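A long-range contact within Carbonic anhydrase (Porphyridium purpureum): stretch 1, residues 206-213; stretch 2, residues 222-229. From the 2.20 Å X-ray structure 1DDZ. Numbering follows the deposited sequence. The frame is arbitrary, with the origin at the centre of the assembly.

Stretch 1 206-213: ELTVQGVV
Stretch 2 222-229: RDLGVVVN

Strands 208-213 and 222-227 run antiparallel, their axes 174° apart and 4.6 Å at closest approach, and the contact buries 574 Å². Most residues are extended (phi -85° to -155°, psi 125° to 165°).

Arg 222 opens the ladder opposite Val 213 (CA to CA 5.3 Å): Arg 222 N donates to Val 213 O at 2.8 Å, and Val 213 N to Arg 222 O at 3.2 Å. The arginine side chain (chi1 m, chi2 m, chi3 t) leads away at its end, so its aliphatic base meets valine while the charge leaves the apolar contact. Asp 223 (chi1 t) faces Val 212 in a non-hydrogen-bonded pair, CA to CA 5.0 Å; its OD1 accepts from Gly 225 N at 2.9 Å, bracing the backbone between them.

Leu 224 breaks the extended pattern with phi/psi -112/-7. Its N reaches Gly 211 O at 2.9 Å, while its side chain (chi1 -91°, chi2 m) points toward stretch 1 and sets CD2 3.1 Å from Val 213 CG2. Glycine suits position 211, because an ideal CB would clash with Leu 224 CB. Gly 225, at 122/152, adopts angles that would jam a CB against the preceding carbonyl; its O accepts from Gly 211 N at 2.8 Å.

Val 226 (chi1 t) pairs with Gln 210 without backbone bonds, CA to CA 4.0 Å, and both side chains share the Val 212 face. Val 227 (chi1 4°) and Val 209 (chi1 t) occupy the other face, their backbones joined by Val 209 N to Val 227 O at 2.9 Å and Val 227 N to Val 209 O at 2.7 Å. At Val 228 the strand has ended, and a water accepts from Leu 207 N at 3.1 Å and donates weakly to Val 228 O at 3.3 Å.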

ATOM      1  N   GLU A 206      11.581 -15.105 -20.816  1.00 25.03           N
ATOM      2  CA  GLU A 206      12.338 -14.019 -21.417  1.00 26.76           C
ATOM      3  C   GLU A 206      11.747 -12.709 -20.913  1.00 25.89           C
ATOM      4  O   GLU A 206      10.610 -12.371 -21.257  1.00 23.00           O
ATOM      5  CB  GLU A 206      12.190 -14.090 -22.931  1.00 35.22           C
ATOM      6  CG  GLU A 206      13.383 -13.597 -23.706  1.00 43.03           C
ATOM      7  CD  GLU A 206      14.384 -14.708 -24.031  1.00 49.10           C
ATOM      8  OE1 GLU A 206      14.590 -15.626 -23.200  1.00 47.32           O
ATOM      9  OE2 GLU A 206      14.968 -14.655 -25.136  1.00 53.49           O
ATOM     10  N   LEU A 207      12.509 -11.973 -20.108  1.00 21.18           N
ATOM     11  CA  LEU A 207      12.020 -10.720 -19.538  1.00 19.34           C
ATOM     12  C   LEU A 207      13.163  -9.804 -19.115  1.00 17.61           C
ATOM     13  O   LEU A 207      13.887 -10.081 -18.136  1.00 17.08           O
ATOM     14  CB  LEU A 207      11.119 -11.017 -18.315  1.00 17.23           C
ATOM     15  CG  LEU A 207      10.445  -9.873 -17.535  1.00 15.27           C
ATOM     16  CD1 LEU A 207       9.501  -9.099 -18.445  1.00  8.48           C
ATOM     17  CD2 LEU A 207       9.673 -10.454 -16.364  1.00 13.56           C
ATOM     18  N   THR A 208      13.315  -8.699 -19.831  1.00 15.17           N
ATOM     19  CA  THR A 208      14.353  -7.731 -19.493  1.00 16.74           C
ATOM     20  C   THR A 208      13.808  -6.549 -18.697  1.00 15.96           C
ATOM     21  O   THR A 208      12.652  -6.172 -18.852  1.00 14.68           O
ATOM     22  CB  THR A 208      14.995  -7.135 -20.741  1.00 15.41           C
ATOM     23  OG1 THR A 208      13.986  -6.508 -21.539  1.00 11.66           O
ATOM     24  CG2 THR A 208      15.708  -8.221 -21.541  1.00 18.08           C
ATOM     25  N   VAL A 209      14.622  -5.991 -17.815  1.00 12.47           N
ATOM     26  CA  VAL A 209      14.208  -4.817 -17.086  1.00 11.24           C
ATOM     27  C   VAL A 209      15.301  -3.823 -17.369  1.00  9.46           C
ATOM     28  O   VAL A 209      16.464  -4.117 -17.151  1.00 13.33           O
ATOM     29  CB  VAL A 209      14.107  -5.037 -15.582  1.00 10.79           C
ATOM     30  CG1 VAL A 209      13.499  -3.776 -14.921  1.00  7.00           C
ATOM     31  CG2 VAL A 209      13.279  -6.268 -15.287  1.00  7.85           C
ATOM     32  N   GLN A 210      14.941  -2.653 -17.867  1.00 10.17           N
ATOM     33  CA  GLN A 210      15.922  -1.642 -18.185  1.00  8.06           C
ATOM     34  C   GLN A 210      15.494  -0.264 -17.721  1.00 12.07           C
ATOM     35  O   GLN A 210      14.300   0.041 -17.669  1.00 12.79           O
ATOM     36  CB  GLN A 210      16.170  -1.664 -19.696  1.00 14.23           C
ATOM     37  CG  GLN A 210      16.093  -0.332 -20.403  1.00 23.65           C
ATOM     38  CD  GLN A 210      17.113  -0.196 -21.520  1.00 27.31           C
ATOM     39  OE1 GLN A 210      17.052  -0.887 -22.523  1.00 29.67           O
ATOM     40  NE2 GLN A 210      18.063   0.706 -21.339  1.00 30.15           N
ATOM     41  N   GLY A 211      16.477   0.552 -17.344  1.00 11.51           N
ATOM     42  CA  GLY A 211      16.224   1.915 -16.907  1.00  8.41           C
ATOM     43  C   GLY A 211      16.526   2.918 -18.005  1.00  7.00           C
ATOM     44  O   GLY A 211      17.466   2.747 -18.788  1.00 10.70           O
ATOM     45  N   VAL A 212      15.795   4.023 -18.013  1.00  7.00           N
ATOM     46  CA  VAL A 212      15.974   5.018 -19.049  1.00  7.82           C
ATOM     47  C   VAL A 212      15.549   6.395 -18.483  1.00  7.00           C
ATOM     48  O   VAL A 212      14.811   6.443 -17.514  1.00  8.76           O
ATOM     49  CB  VAL A 212      15.134   4.516 -20.282  1.00 10.51           C
ATOM     50  CG1 VAL A 212      13.836   5.276 -20.457  1.00  7.00           C
ATOM     51  CG2 VAL A 212      15.981   4.413 -21.505  1.00  8.14           C
ATOM     52  N   VAL A 213      16.122   7.498 -18.975  1.00  8.79           N
ATOM     53  CA  VAL A 213      15.746   8.863 -18.530  1.00  9.79           C
ATOM     54  C   VAL A 213      15.800   9.695 -19.777  1.00 12.32           C
ATOM     55  O   VAL A 213      16.445   9.304 -20.736  1.00 16.64           O
ATOM     56  CB  VAL A 213      16.805   9.653 -17.665  1.00 13.34           C
ATOM     57  CG1 VAL A 213      16.219  10.147 -16.341  1.00  9.19           C
ATOM     58  CG2 VAL A 213      18.114   8.925 -17.559  1.00 14.07           C
ATOM     59  N   ARG A 222      18.259   8.107 -22.457  1.00 17.48           N
ATOM     60  CA  ARG A 222      19.620   7.780 -22.034  1.00 13.24           C
ATOM     61  C   ARG A 222      19.530   6.474 -21.279  1.00 15.35           C
ATOM     62  O   ARG A 222      18.556   6.231 -20.554  1.00 15.84           O
ATOM     63  CB  ARG A 222      20.186   8.844 -21.112  1.00 16.67           C
ATOM     64  CG  ARG A 222      19.878  10.255 -21.483  1.00 12.89           C
ATOM     65  CD  ARG A 222      20.442  10.638 -22.798  1.00 19.75           C
ATOM     66  NE  ARG A 222      20.353  12.086 -22.931  1.00 28.26           N
ATOM     67  CZ  ARG A 222      21.023  12.793 -23.831  1.00 30.24           C
ATOM     68  NH1 ARG A 222      21.829  12.175 -24.683  1.00 34.51           N
ATOM     69  NH2 ARG A 222      20.905  14.117 -23.867  1.00 27.10           N
ATOM     70  N   ASP A 223      20.568   5.662 -21.385  1.00 14.51           N
ATOM     71  CA  ASP A 223      20.572   4.348 -20.760  1.00 14.81           C
ATOM     72  C   ASP A 223      21.006   4.333 -19.302  1.00 16.17           C
ATOM     73  O   ASP A 223      21.936   5.025 -18.934  1.00 18.90           O
ATOM     74  CB  ASP A 223      21.471   3.437 -21.586  1.00 14.36           C
ATOM     75  CG  ASP A 223      21.223   1.988 -21.341  1.00 15.24           C
ATOM     76  OD1 ASP A 223      20.305   1.665 -20.567  1.00 23.79           O
ATOM     77  OD2 ASP A 223      21.955   1.157 -21.935  1.00 18.42           O
ATOM     78  N   LEU A 224      20.268   3.607 -18.464  1.00 16.32           N
ATOM     79  CA  LEU A 224      20.632   3.472 -17.051  1.00 14.86           C
ATOM     80  C   LEU A 224      21.055   2.045 -16.773  1.00 14.99           C
ATOM     81  O   LEU A 224      21.420   1.720 -15.643  1.00 17.45           O
ATOM     82  CB  LEU A 224      19.471   3.802 -16.117  1.00 15.43           C
ATOM     83  CG  LEU A 224      19.284   5.223 -15.602  1.00 19.16           C
ATOM     84  CD1 LEU A 224      20.505   5.673 -14.840  1.00 21.12           C
ATOM     85  CD2 LEU A 224      19.041   6.124 -16.748  1.00 18.79           C
ATOM     86  N   GLY A 225      20.896   1.177 -17.771  1.00 15.00           N
ATOM     87  CA  GLY A 225      21.273  -0.213 -17.603  1.00 11.07           C
ATOM     88  C   GLY A 225      20.113  -1.152 -17.843  1.00 14.51           C
ATOM     89  O   GLY A 225      18.960  -0.765 -17.673  1.00 14.04           O
ATOM     90  N   VAL A 226      20.432  -2.369 -18.281  1.00 14.93           N
ATOM     91  CA  VAL A 226      19.467  -3.414 -18.565  1.00 16.74           C
ATOM     92  C   VAL A 226      19.869  -4.641 -17.778  1.00 18.60           C
ATOM     93  O   VAL A 226      21.046  -4.960 -17.685  1.00 23.19           O
ATOM     94  CB  VAL A 226      19.506  -3.839 -20.072  1.00 19.31           C
ATOM     95  CG1 VAL A 226      18.381  -4.851 -20.391  1.00 17.16           C
ATOM     96  CG2 VAL A 226      19.391  -2.629 -20.975  1.00 26.32           C
ATOM     97  N   VAL A 227      18.917  -5.307 -17.152  1.00 18.82           N
ATOM     98  CA  VAL A 227      19.248  -6.541 -16.481  1.00 16.27           C
ATOM     99  C   VAL A 227      18.379  -7.578 -17.185  1.00 21.14           C
ATOM    100  O   VAL A 227      17.202  -7.333 -17.491  1.00 18.88           O
ATOM    101  CB  VAL A 227      19.145  -6.473 -14.925  1.00 18.42           C
ATOM    102  CG1 VAL A 227      18.619  -5.137 -14.447  1.00 17.90           C
ATOM    103  CG2 VAL A 227      18.415  -7.663 -14.362  1.00 18.20           C
ATOM    104  N   VAL A 228      19.021  -8.673 -17.586  1.00 22.21           N
ATOM    105  CA  VAL A 228      18.365  -9.737 -18.335  1.00 17.83           C
ATOM    106  C   VAL A 228      17.815 -10.842 -17.463  1.00 17.95           C
ATOM    107  O   VAL A 228      16.694 -11.289 -17.666  1.00 19.26           O
ATOM    108  CB  VAL A 228      19.339 -10.319 -19.383  1.00 19.60           C
ATOM    109  CG1 VAL A 228      18.645 -11.383 -20.233  1.00 20.60           C
ATOM    110  CG2 VAL A 228      19.842  -9.204 -20.282  1.00 14.05           C
ATOM    111  N   ASN A 229      18.603 -11.267 -16.483  1.00 15.83           N
ATOM    112  CA  ASN A 229      18.188 -12.313 -15.573  1.00 13.80           C
ATOM    113  C   ASN A 229      19.216 -12.382 -14.437  1.00 16.95           C
ATOM    114  O   ASN A 229      20.340 -12.770 -14.672  1.00 19.49           O
ATOM    115  CB  ASN A 229      18.110 -13.659 -16.319  1.00 13.38           C
ATOM    116  CG  ASN A 229      17.584 -14.785 -15.442  1.00 17.31           C
ATOM    117  OD1 ASN A 229      17.927 -14.879 -14.261  1.00 17.57           O
ATOM    118  ND2 ASN A 229      16.737 -15.633 -16.005  1.00 19.05           N
TER
HETATM  119  O   HOH W   1      15.596 -12.307 -20.613  1.00 22.46           O